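Cellulase CEL9M (Clostridium cellulolyticum, PDB 1IA6) probably cleaves internal beta-1,4-glucosidic linkages in cellulose and related beta-glucans as a family 9 endoglucanase that carries zinc and calcium. Local coordinates at residues K21-A26 / Q97-F101; R35-H39 / H55-H60; T102-L106 / T158-L162. All coordinates share one frame; numbering follows the deposited sequence.

Contact 1. Residues K21-A26 / Q97-F101. With ZN (zinc ion), chain C.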
loop_
_atom_site.group_PDB
_atom_site.type_symbol
_atom_site.label_atom_id
_atom_site.label_comp_id
_atom_site.label_asym_id
_atom_site.label_seq_id
_atom_site.Cartn_x
_atom_site.Cartn_y
_atom_site.Cartn_z
ATOM N N LYS A 21 6.016 11.064 -5.157
ATOM C CA LYS A 21 5.000 11.840 -5.860
ATOM C C LYS A 21 5.444 12.125 -7.285
ATOM O O LYS A 21 6.609 12.431 -7.541
ATOM C CB LYS A 21 4.689 13.138 -5.107
ATOM C CG LYS A 21 3.827 12.887 -3.878
ATOM C CD LYS A 21 3.487 14.148 -3.114
ATOM C CE LYS A 21 2.590 13.811 -1.926
ATOM N NZ LYS A 21 2.331 14.981 -1.052
ATOM N N CYS A 22 4.499 12.008 -8.208
ATOM C CA CYS A 22 4.759 12.205 -9.629
ATOM C C CYS A 22 3.859 13.310 -10.173
ATOM O O CYS A 22 2.759 13.526 -9.667
ATOM C CB CYS A 22 4.474 10.889 -10.356
ATOM S SG CYS A 22 4.844 10.818 -12.115
ATOM N N GLY A 23 4.331 14.014 -11.198
ATOM C CA GLY A 23 3.518 15.061 -11.786
ATOM C C GLY A 23 4.022 16.481 -11.624
ATOM O O GLY A 23 5.006 16.732 -10.922
ATOM N N PRO A 24 3.355 17.446 -12.278
ATOM C CA PRO A 24 3.721 18.863 -12.223
ATOM C C PRO A 24 3.696 19.435 -10.810
ATOM O O PRO A 24 4.440 20.360 -10.500
ATOM C CB PRO A 24 2.676 19.526 -13.121
ATOM C CG PRO A 24 2.341 18.452 -14.105
ATOM C CD PRO A 24 2.248 17.230 -13.227
ATOM N N GLN A 25 2.842 18.878 -9.955
ATOM C CA GLN A 25 2.713 19.364 -8.584
ATOM C C GLN A 25 3.408 18.490 -7.543
ATOM O O GLN A 25 3.140 18.604 -6.346
ATOM C CB GLN A 25 1.230 19.498 -8.230
ATOM C CG GLN A 25 0.473 20.457 -9.133
ATOM C CD GLN A 25 -0.978 20.612 -8.730
ATOM O OE1 GLN A 25 -1.755 19.658 -8.780
ATOM N NE2 GLN A 25 -1.352 21.819 -8.322
ATOM N N ALA A 26 4.307 17.625 -8.000
ATOM C CA ALA A 26 5.023 16.724 -7.107
ATOM C C ALA A 26 5.770 17.458 -5.995
ATOM O O ALA A 26 5.825 16.983 -4.863
ATOM C CB ALA A 26 5.996 15.861 -7.909
ATOM N N GLN A 97 -1.684 13.018 1.364
ATOM C CA GLN A 97 -1.131 11.876 0.630
ATOM C C GLN A 97 -2.259 11.125 -0.063
ATOM O O GLN A 97 -2.137 10.719 -1.219
ATOM C CB GLN A 97 -0.390 10.917 1.573
ATOM C CG GLN A 97 0.629 11.579 2.498
ATOM C CD GLN A 97 1.685 12.367 1.750
ATOM O OE1 GLN A 97 1.368 13.253 0.957
ATOM N NE2 GLN A 97 2.950 12.055 2.006
ATOM N N LEU A 98 -3.364 10.953 0.652
ATOM C CA LEU A 98 -4.514 10.246 0.105
ATOM C C LEU A 98 -5.157 10.992 -1.061
ATOM O O LEU A 98 -5.484 10.391 -2.084
ATOM C CB LEU A 98 -5.552 9.998 1.205
ATOM C CG LEU A 98 -5.121 8.948 2.235
ATOM C CD1 LEU A 98 -6.008 9.016 3.465
ATOM C CD2 LEU A 98 -5.188 7.571 1.597
ATOM N N LYS A 99 -5.328 12.300 -0.923
ATOM C CA LYS A 99 -5.945 13.059 -2.000
ATOM C C LYS A 99 -5.071 13.055 -3.249
ATOM O O LYS A 99 -5.580 13.148 -4.369
ATOM C CB LYS A 99 -6.237 14.498 -1.571
ATOM C CG LYS A 99 -7.193 15.209 -2.533
ATOM C CD LYS A 99 -7.635 16.564 -2.009
ATOM C CE LYS A 99 -8.734 17.166 -2.884
ATOM N NZ LYS A 99 -8.289 17.332 -4.294
ATOM N N TYR A 100 -3.758 12.935 -3.068
ATOM C CA TYR A 100 -2.872 12.905 -4.224
ATOM C C TYR A 100 -3.162 11.623 -5.009
ATOM O O TYR A 100 -3.052 11.599 -6.238
ATOM C CB TYR A 100 -1.405 12.941 -3.797
ATOM C CG TYR A 100 -0.500 13.541 -4.854
ATOM C CD1 TYR A 100 -0.443 14.922 -5.043
ATOM C CD2 TYR A 100 0.274 12.732 -5.681
ATOM C CE1 TYR A 100 0.366 15.485 -6.032
ATOM C CE2 TYR A 100 1.089 13.283 -6.677
ATOM C CZ TYR A 100 1.128 14.659 -6.847
ATOM O OH TYR A 100 1.915 15.211 -7.838
ATOM N N PHE A 101 -3.531 10.559 -4.295
ATOM C CA PHE A 101 -3.877 9.287 -4.938
ATOM C C PHE A 101 -5.226 9.425 -5.645
ATOM O O PHE A 101 -5.355 9.135 -6.832
ATOM C CB PHE A 101 -4.042 8.153 -3.913
ATOM C CG PHE A 101 -2.778 7.406 -3.585
ATOM C CD1 PHE A 101 -2.203 6.537 -4.509
ATOM C CD2 PHE A 101 -2.199 7.523 -2.326
ATOM C CE1 PHE A 101 -1.074 5.790 -4.179
ATOM C CE2 PHE A 101 -1.071 6.782 -1.985
ATOM C CZ PHE A 101 -0.508 5.913 -2.913
HETATM ZN ZN ZN C . 7.086 11.235 -12.010
HETATM O O HOH W 1 0.919 16.702 -10.318
#
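Lys21 lies across one face of the Tyr100 ring and, with the backbone of the loop 21-26, ties a zinc-binding segment to helix 91-107. Its CB starts at the rim of the ring, 3.9 Å from Tyr100 CE2, and CG follows over the face, near CE2 and CD2. The next carbon, CD, lies almost exactly above the middle of the ring, 4.2 Å from the Tyr100 centroid and 3° off the ring normal, a CH-pi contact. CE, still above the rim on the CG side of the ring, lies 3.2 Å from Gln97 OE1. At the tip, NZ donates a hydrogen bond of 2.8 Å to Gln97 OE1, in the plane of the amide and on a lone pair. The chain is extended beyond CG, whereas that of Gln97 is bent at chi2 (-57°), which brings its amide oxygen round to the ammonium group, the two side chains crossing at about a right angle. NZ also forms a salt bridge with Asp18, whose OD1 accepts a hydrogen bond from Gln97 NE2 as well, so a buried charge is met by both a carboxylate and an amide oxygen.

Helix 91-107 belongs to the helical barrel of the family 9 catalytic module, and here it meets one of the long loops at the barrel's end. Tyr100, with CG anti to the backbone N, reaches out to that loop and donates from OH to Cys22 O at 2.6 Å; the donor stands 46° out of the carbonyl plane, not on a lone pair. The same hydroxyl accepts from a water that in turn takes the N-H of Gln25, within the type I turn Gly23 to Ala26. Cys22 itself binds the zinc ion through SG at 2.3 Å.

Contact 2. Residues R35-H39 / H55-H60; sequences RGACH and HDAGDH. With ZN (zinc ion), chain C.
Cys38, His39 and His55 converge on one zinc ion, and metal coordination is the main bond between the segments 35-39 and 55-60. Cys38 SG binds at 2.3 Å, while His39 ND1 and His55 NE2 each lie 2.1 Å from the zinc. The two imidazoles thus use different nitrogens: His39 binds through the one next to its CG, His55 through the one farther out. Cys22 supplies the fourth ligand.

Ring packing accompanies the coordination. The His39 and His55 rings meet rim to rim with planes at 89°, and Cys38 SG sits at the edge of the His55 ring, 3.5 Å from His55 NE2. His60 completes an aromatic cluster: its CD2 lies over one face of His55, offset toward the rim, and its CB is 3.7 Å from His39 CE1. Arg35, its chain bent at chi2 (-50°) and chi3 (-37°), merely packs NH2 obliquely against His55 CE1, 4.1 Å away.

Polar support comes from outside the two segments. His39 NE2 is hydrogen-bonded to Gln135 OE1, which would restrain rotation of the ring about the zinc-ND1 bond. Arg35 NE forms a salt bridge with Glu133, and NH1 is hydrogen-bonded to Lys21 O.

Two cysteines and two histidines drawn from three points of a long loop region make this a Cys2His2 zinc site, consistent with a structural rather than a catalytic role, cross-linking chain without regular secondary structure.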
loop_
_atom_site.group_PDB
_atom_site.type_symbol
_atom_site.label_atom_id
_atom_site.label_comp_id
_atom_site.label_asym_id
_atom_site.label_seq_id
_atom_site.Cartn_x
_atom_site.Cartn_y
_atom_site.Cartn_z
ATOM N N ARG A 35 12.947 16.928 -4.401
ATOM C CA ARG A 35 11.908 16.456 -5.315
ATOM C C ARG A 35 11.248 17.641 -6.011
ATOM O O ARG A 35 11.007 18.682 -5.393
ATOM C CB ARG A 35 10.833 15.647 -4.578
ATOM C CG ARG A 35 11.212 14.205 -4.237
ATOM C CD ARG A 35 11.756 13.441 -5.442
ATOM N NE ARG A 35 11.075 13.795 -6.686
ATOM C CZ ARG A 35 9.856 13.394 -7.033
ATOM N NH1 ARG A 35 9.149 12.601 -6.235
ATOM N NH2 ARG A 35 9.332 13.809 -8.179
ATOM N N GLY A 36 10.961 17.475 -7.298
ATOM C CA GLY A 36 10.319 18.525 -8.069
ATOM C C GLY A 36 9.387 17.943 -9.117
ATOM O O GLY A 36 9.114 16.743 -9.111
ATOM N N ALA A 37 8.904 18.787 -10.024
ATOM C CA ALA A 37 7.998 18.343 -11.080
ATOM C C ALA A 37 8.637 17.284 -11.968
ATOM O O ALA A 37 9.802 17.402 -12.346
ATOM C CB ALA A 37 7.560 19.538 -11.931
ATOM N N CYS A 38 7.863 16.258 -12.313
ATOM C CA CYS A 38 8.351 15.181 -13.168
ATOM C C CYS A 38 7.229 14.613 -14.036
ATOM O O CYS A 38 6.050 14.786 -13.725
ATOM C CB CYS A 38 8.955 14.056 -12.315
ATOM S SG CYS A 38 7.797 13.268 -11.156
ATOM N N HIS A 39 7.610 13.949 -15.126
ATOM C CA HIS A 39 6.664 13.316 -16.042
ATOM C C HIS A 39 5.390 14.137 -16.196
ATOM O O HIS A 39 4.278 13.647 -15.996
ATOM C CB HIS A 39 6.340 11.912 -15.526
ATOM C CG HIS A 39 7.559 11.118 -15.166
ATOM N ND1 HIS A 39 7.950 10.904 -13.861
ATOM C CD2 HIS A 39 8.500 10.529 -15.941
ATOM C CE1 HIS A 39 9.078 10.215 -13.848
ATOM N NE2 HIS A 39 9.434 9.976 -15.098
ATOM N N HIS A 55 5.129 7.196 -8.104
ATOM C CA HIS A 55 6.061 6.259 -8.722
ATOM C C HIS A 55 5.887 5.023 -7.842
ATOM O O HIS A 55 5.725 5.149 -6.626
ATOM C CB HIS A 55 7.493 6.773 -8.595
ATOM C CG HIS A 55 7.729 8.072 -9.298
ATOM N ND1 HIS A 55 8.629 9.012 -8.841
ATOM C CD2 HIS A 55 7.192 8.583 -10.430
ATOM C CE1 HIS A 55 8.634 10.047 -9.660
ATOM N NE2 HIS A 55 7.772 9.812 -10.633
ATOM N N ASP A 56 5.945 3.841 -8.439
ATOM C CA ASP A 56 5.737 2.609 -7.687
ATOM C C ASP A 56 6.728 2.251 -6.582
ATOM O O ASP A 56 6.330 1.994 -5.447
ATOM C CB ASP A 56 5.638 1.419 -8.645
ATOM C CG ASP A 56 5.258 0.137 -7.929
ATOM O OD1 ASP A 56 4.132 0.076 -7.405
ATOM O OD2 ASP A 56 6.085 -0.803 -7.879
ATOM N N ALA A 57 8.016 2.212 -6.904
ATOM C CA ALA A 57 9.000 1.822 -5.902
ATOM C C ALA A 57 10.264 2.658 -6.022
ATOM O O ALA A 57 10.277 3.828 -5.643
ATOM C CB ALA A 57 9.324 0.335 -6.067
ATOM N N GLY A 58 11.323 2.044 -6.536
ATOM C CA GLY A 58 12.575 2.756 -6.724
ATOM C C GLY A 58 12.626 3.223 -8.165
ATOM O O GLY A 58 13.551 3.924 -8.581
ATOM N N ASP A 59 11.615 2.809 -8.926
ATOM C CA ASP A 59 11.481 3.166 -10.330
ATOM C C ASP A 59 10.421 4.256 -10.481
ATOM O O ASP A 59 9.948 4.810 -9.489
ATOM C CB ASP A 59 11.104 1.937 -11.167
ATOM C CG ASP A 59 9.879 1.215 -10.635
ATOM O OD1 ASP A 59 9.275 1.699 -9.659
ATOM O OD2 ASP A 59 9.516 0.161 -11.201
ATOM N N HIS A 60 10.021 4.543 -11.716
ATOM C CA HIS A 60 9.068 5.619 -11.944
ATOM C C HIS A 60 7.759 5.253 -12.625
ATOM O O HIS A 60 6.951 6.126 -12.931
ATOM C CB HIS A 60 9.775 6.729 -12.722
ATOM C CG HIS A 60 11.005 7.244 -12.042
ATOM N ND1 HIS A 60 12.154 7.579 -12.727
ATOM C CD2 HIS A 60 11.267 7.481 -10.733
ATOM C CE1 HIS A 60 13.070 7.996 -11.871
ATOM N NE2 HIS A 60 12.556 7.947 -10.653
HETATM ZN ZN ZN C . 7.086 11.235 -12.010
#

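Contact 3. Residues T102-L106 / T158-L162; sequences TDYFL and TSAAL
With chi1 at -61°, Phe105 turns its ring from helix 91-107 toward helix 152-169, where Thr158 holds CG2 anti to its own backbone N and so aims the methyl at that ring. The methyl lies over one face, offset toward the rim on the CB side: Thr158 CG2 is 3.6 Å from Phe105 CG, and its line to the ring centroid runs 22° off the normal, a CH-pi contact. The hydroxyl of Thr158 turns back to its own helix and bonds to Ile154 O. One turn on, Ala161 CB approaches the ring obliquely, 4.0 Å from Phe105 CE2.

These are helices of the (alpha/alpha)6 barrel at the core of the family 9 catalytic module, crossing at -126°; the axes of segments 102-106 and 158-162 pass 10.5 Å apart at closest approach. Ala71 of helix 64-80 touches both Phe105 and Ala161, bringing in a third helix.

Leu162 serves the other end of the interface through a single methyl. Its CD2 sits 3.9 Å from Thr102 CG2, the side chains running in opposite directions, and also lies at the edge of the Phe105 ring and near Leu106 CD2. Thr102 OG1 is hydrogen-bonded to Tyr176 OH.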
loop_
_atom_site.group_PDB
_atom_site.type_symbol
_atom_site.label_atom_id
_atom_site.label_comp_id
_atom_site.label_asym_id
_atom_site.label_seq_id
_atom_site.Cartn_x
_atom_site.Cartn_y
_atom_site.Cartn_z
ATOM N N THR A 102 -6.241 9.858 -4.903
ATOM C CA THR A 102 -7.574 9.949 -5.482
ATOM C C THR A 102 -7.721 10.937 -6.632
ATOM O O THR A 102 -8.481 10.677 -7.561
ATOM C CB THR A 102 -8.646 10.213 -4.391
ATOM O OG1 THR A 102 -8.376 11.444 -3.718
ATOM C CG2 THR A 102 -8.637 9.078 -3.374
ATOM N N ASP A 103 -6.994 12.052 -6.596
ATOM C CA ASP A 103 -7.074 13.016 -7.696
ATOM C C ASP A 103 -6.642 12.315 -8.982
ATOM O O ASP A 103 -7.201 12.547 -10.058
ATOM C CB ASP A 103 -6.144 14.210 -7.458
ATOM C CG ASP A 103 -6.733 15.239 -6.512
ATOM O OD1 ASP A 103 -7.937 15.153 -6.197
ATOM O OD2 ASP A 103 -5.983 16.147 -6.097
ATOM N N TYR A 104 -5.631 11.461 -8.857
ATOM C CA TYR A 104 -5.100 10.711 -9.988
ATOM C C TYR A 104 -6.112 9.676 -10.483
ATOM O O TYR A 104 -6.323 9.536 -11.686
ATOM C CB TYR A 104 -3.779 10.048 -9.570
ATOM C CG TYR A 104 -3.189 9.062 -10.554
ATOM C CD1 TYR A 104 -2.839 9.449 -11.850
ATOM C CD2 TYR A 104 -2.949 7.741 -10.173
ATOM C CE1 TYR A 104 -2.261 8.540 -12.740
ATOM C CE2 TYR A 104 -2.372 6.827 -11.055
ATOM C CZ TYR A 104 -2.032 7.233 -12.335
ATOM O OH TYR A 104 -1.461 6.328 -13.205
ATOM N N PHE A 105 -6.748 8.959 -9.563
ATOM C CA PHE A 105 -7.736 7.961 -9.961
ATOM C C PHE A 105 -8.903 8.601 -10.716
ATOM O O PHE A 105 -9.389 8.048 -11.706
ATOM C CB PHE A 105 -8.281 7.210 -8.742
ATOM C CG PHE A 105 -7.233 6.465 -7.966
ATOM C CD1 PHE A 105 -6.126 5.910 -8.608
ATOM C CD2 PHE A 105 -7.358 6.306 -6.594
ATOM C CE1 PHE A 105 -5.157 5.208 -7.886
ATOM C CE2 PHE A 105 -6.396 5.607 -5.863
ATOM C CZ PHE A 105 -5.295 5.058 -6.510
ATOM N N LEU A 106 -9.350 9.761 -10.245
ATOM C CA LEU A 106 -10.462 10.455 -10.887
ATOM C C LEU A 106 -10.099 10.912 -12.298
ATOM O O LEU A 106 -10.901 10.779 -13.219
ATOM C CB LEU A 106 -10.908 11.651 -10.037
ATOM C CG LEU A 106 -11.607 11.305 -8.715
ATOM C CD1 LEU A 106 -11.902 12.580 -7.932
ATOM C CD2 LEU A 106 -12.893 10.543 -9.002
ATOM N N THR A 158 -9.073 0.183 -6.503
ATOM C CA THR A 158 -9.211 1.617 -6.735
ATOM C C THR A 158 -10.568 2.064 -6.200
ATOM O O THR A 158 -10.685 3.119 -5.582
ATOM C CB THR A 158 -9.091 1.944 -8.239
ATOM O OG1 THR A 158 -7.850 1.424 -8.732
ATOM C CG2 THR A 158 -9.116 3.448 -8.469
ATOM N N SER A 159 -11.589 1.245 -6.426
ATOM C CA SER A 159 -12.930 1.547 -5.935
ATOM C C SER A 159 -12.904 1.654 -4.409
ATOM O O SER A 159 -13.454 2.594 -3.831
ATOM C CB SER A 159 -13.907 0.447 -6.364
ATOM O OG SER A 159 -15.203 0.659 -5.823
ATOM N N ALA A 160 -12.259 0.689 -3.757
ATOM C CA ALA A 160 -12.182 0.686 -2.299
ATOM C C ALA A 160 -11.457 1.926 -1.797
ATOM O O ALA A 160 -11.867 2.531 -0.811
ATOM C CB ALA A 160 -11.471 -0.577 -1.806
ATOM N N ALA A 161 -10.379 2.302 -2.473
ATOM C CA ALA A 161 -9.617 3.482 -2.077
ATOM C C ALA A 161 -10.489 4.732 -2.176
ATOM O O ALA A 161 -10.407 5.621 -1.328
ATOM C CB ALA A 161 -8.384 3.636 -2.971
ATOM N N LEU A 162 -11.317 4.794 -3.217
ATOM C CA LEU A 162 -12.198 5.941 -3.434
ATOM C C LEU A 162 -13.352 5.976 -2.434
ATOM O O LEU A 162 -13.752 7.050 -1.981
ATOM C CB LEU A 162 -12.738 5.928 -4.867
ATOM C CG LEU A 162 -11.710 6.291 -5.945
ATOM C CD1 LEU A 162 -12.271 5.978 -7.327
ATOM C CD2 LEU A 162 -11.340 7.769 -5.825
#

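Overall arrangement
All three contacts are largely buried, though contact 1 reaches the surface at Gln25. Helix 91-107 serves two of them: its residues 97-101 meet a loop in contact 1, and 102-106 meet another helix in contact 3. The zinc ion likewise joins contacts 1 and 2, whose segments also touch directly, with a probable hydrogen bond of 3.2 Å between Gly23 O and Cys38 N. Chemistry changes with place. Loop against loop, contact 2 relies on metal ligation; loop against helix, contact 1 mixes charge, hydrogen bonds and a ring face; helix against helix, contact 3 is apolar. Contacts 2 and 3 stay about 8 Å apart at their nearest atoms.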